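Long-range contact in putative exotoxin (superantigen) (Streptococcus pyogenes, PDB 1TY0), which is a zinc-binding streptococcal superantigen, probably acting as a toxin, that can use a common surface for T-cell receptor binding and dimerization: residues F129-F134 / D192-N197. Sequence-based numbering, arbitrary orientation.
Sequences FTIQEF and DNKTIN
F129 and I196 form an antiparallel hydrogen-bonded pair, F129 N giving to I196 O and I196 N to F129 O at 2.8 Å, both bonds nearly straight. With CG between its own N and carbonyl carbon (chi1 62°), F129 turns its ring so that one face receives I196 CB, 4.3 Å from the ring centroid. I196 O sits above the same plane, offset toward the rim. I196 CD1 continues this packing to I131 CG1, and I162 and I164 of strand 157-164 also touch I196. Most tightly packed is I131 CD1, 3.5 Å from K194 CB alongside it. One residue beyond the paired strands, K194 O accepts from I131 N at 2.9 Å and from a water that accepts from Q132 N, tying the first turn of the helix to the loop. Between the side chains of T130 and the solvent-exposed T195 the contact is looser: T130 CG2 comes only within 4.0 Å of T195 OG1, which donates to N193 O. K194 reaches away to a salt bridge with E170. This short antiparallel pair joins strands distant in sequence, of which 128-130 leads directly into helix 131-146 through the T130 N-cap (OG1 accepting from E133 N), within the beta-grasp domain of the staphylococcal/streptococcal toxin family.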
loop_
_atom_site.group_PDB
_atom_site.type_symbol
_atom_site.label_atom_id
_atom_site.label_comp_id
_atom_site.label_asym_id
_atom_site.label_seq_id
_atom_site.Cartn_x
_atom_site.Cartn_y
_atom_site.Cartn_z
ATOM N N PHE A 129 17.044 -12.431 -3.444
ATOM C CA PHE A 129 16.119 -11.417 -2.940
ATOM C C PHE A 129 16.810 -10.236 -2.274
ATOM O O PHE A 129 17.968 -10.327 -1.851
ATOM C CB PHE A 129 15.134 -12.069 -1.957
ATOM C CG PHE A 129 15.789 -12.653 -0.732
ATOM C CD1 PHE A 129 16.048 -11.860 0.376
ATOM C CD2 PHE A 129 16.169 -13.995 -0.702
ATOM C CE1 PHE A 129 16.680 -12.387 1.510
ATOM C CE2 PHE A 129 16.802 -14.531 0.420
ATOM C CZ PHE A 129 17.058 -13.725 1.529
ATOM N N THR A 130 16.098 -9.118 -2.182
ATOM C CA THR A 130 16.664 -7.930 -1.553
ATOM C C THR A 130 16.403 -7.951 -0.054
ATOM O O THR A 130 15.433 -8.552 0.417
ATOM C CB THR A 130 16.048 -6.627 -2.115
ATOM O OG1 THR A 130 14.641 -6.594 -1.827
ATOM C CG2 THR A 130 16.262 -6.542 -3.620
ATOM N N ILE A 131 17.278 -7.298 0.698
ATOM C CA ILE A 131 17.095 -7.207 2.130
ATOM C C ILE A 131 15.821 -6.394 2.341
ATOM O O ILE A 131 15.126 -6.574 3.330
ATOM C CB ILE A 131 18.306 -6.523 2.802
ATOM C CG1 ILE A 131 19.528 -7.438 2.655
ATOM C CG2 ILE A 131 18.011 -6.239 4.281
ATOM C CD1 ILE A 131 20.809 -6.886 3.242
ATOM N N GLN A 132 15.506 -5.513 1.394
ATOM C CA GLN A 132 14.289 -4.715 1.501
ATOM C C GLN A 132 13.070 -5.630 1.620
ATOM O O GLN A 132 12.195 -5.398 2.446
ATOM C CB GLN A 132 14.124 -3.797 0.277
ATOM C CG GLN A 132 12.810 -3.008 0.291
ATOM C CD GLN A 132 12.702 -1.943 -0.814
ATOM O OE1 GLN A 132 11.748 -1.160 -0.838
ATOM N NE2 GLN A 132 13.677 -1.907 -1.721
ATOM N N GLU A 133 13.015 -6.674 0.799
ATOM C CA GLU A 133 11.876 -7.588 0.854
ATOM C C GLU A 133 11.845 -8.327 2.187
ATOM O O GLU A 133 10.794 -8.456 2.820
ATOM C CB GLU A 133 11.936 -8.608 -0.286
ATOM C CG GLU A 133 10.760 -9.578 -0.262
ATOM C CD GLU A 133 10.730 -10.521 -1.448
ATOM O OE1 GLU A 133 11.397 -10.240 -2.471
ATOM O OE2 GLU A 133 10.020 -11.546 -1.359
ATOM N N PHE A 134 13.002 -8.817 2.611
ATOM C CA PHE A 134 13.082 -9.541 3.875
ATOM C C PHE A 134 12.712 -8.618 5.038
ATOM O O PHE A 134 11.937 -8.991 5.919
ATOM C CB PHE A 134 14.495 -10.088 4.071
ATOM C CG PHE A 134 14.590 -11.149 5.127
ATOM C CD1 PHE A 134 14.564 -10.811 6.474
ATOM C CD2 PHE A 134 14.684 -12.491 4.773
ATOM C CE1 PHE A 134 14.630 -11.792 7.458
ATOM C CE2 PHE A 134 14.751 -13.480 5.750
ATOM C CZ PHE A 134 14.723 -13.126 7.095
ATOM N N ASP A 192 20.686 1.053 -1.516
ATOM C CA ASP A 192 21.894 0.254 -1.710
ATOM C C ASP A 192 21.580 -1.056 -2.436
ATOM O O ASP A 192 22.490 -1.800 -2.807
ATOM C CB ASP A 192 22.609 -0.044 -0.383
ATOM C CG ASP A 192 21.737 -0.776 0.617
ATOM O OD1 ASP A 192 20.780 -1.460 0.205
ATOM O OD2 ASP A 192 22.028 -0.678 1.831
ATOM N N ASN A 193 20.290 -1.325 -2.632
ATOM C CA ASN A 193 19.827 -2.525 -3.334
ATOM C C ASN A 193 20.509 -3.783 -2.802
ATOM O O ASN A 193 20.771 -4.714 -3.562
ATOM C CB ASN A 193 20.120 -2.393 -4.840
ATOM C CG ASN A 193 19.184 -3.233 -5.710
ATOM O OD1 ASN A 193 19.623 -3.920 -6.634
ATOM N ND2 ASN A 193 17.895 -3.160 -5.435
ATOM N N LYS A 194 20.800 -3.812 -1.503
ATOM C CA LYS A 194 21.466 -4.975 -0.917
ATOM C C LYS A 194 20.692 -6.243 -1.224
ATOM O O LYS A 194 19.489 -6.335 -0.980
ATOM C CB LYS A 194 21.641 -4.805 0.593
ATOM C CG LYS A 194 22.863 -3.989 0.963
ATOM C CD LYS A 194 23.149 -4.047 2.459
ATOM C CE LYS A 194 24.460 -3.347 2.782
ATOM N NZ LYS A 194 24.763 -3.367 4.240
ATOM N N THR A 195 21.412 -7.229 -1.741
ATOM C CA THR A 195 20.813 -8.479 -2.163
ATOM C C THR A 195 21.475 -9.709 -1.548
ATOM O O THR A 195 22.678 -9.710 -1.271
ATOM C CB THR A 195 20.884 -8.559 -3.707
ATOM O OG1 THR A 195 20.099 -7.496 -4.269
ATOM C CG2 THR A 195 20.391 -9.888 -4.218
ATOM N N ILE A 196 20.673 -10.749 -1.347
ATOM C CA ILE A 196 21.145 -12.005 -0.776
ATOM C C ILE A 196 20.654 -13.179 -1.612
ATOM O O ILE A 196 19.516 -13.179 -2.084
ATOM C CB ILE A 196 20.597 -12.220 0.650
ATOM C CG1 ILE A 196 21.071 -11.102 1.575
ATOM C CG2 ILE A 196 21.044 -13.584 1.180
ATOM C CD1 ILE A 196 20.483 -11.187 2.980
ATOM N N ASN A 197 21.514 -14.177 -1.794
ATOM C CA ASN A 197 21.127 -15.378 -2.525
ATOM C C ASN A 197 20.612 -16.330 -1.451
ATOM O O ASN A 197 21.310 -16.608 -0.476
ATOM C CB ASN A 197 22.328 -16.007 -3.239
ATOM C CG ASN A 197 22.952 -15.081 -4.262
ATOM O OD1 ASN A 197 22.267 -14.543 -5.131
ATOM N ND2 ASN A 197 24.263 -14.899 -4.171
HETATM O O HOH W 1 17.772 -4.198 -0.079
#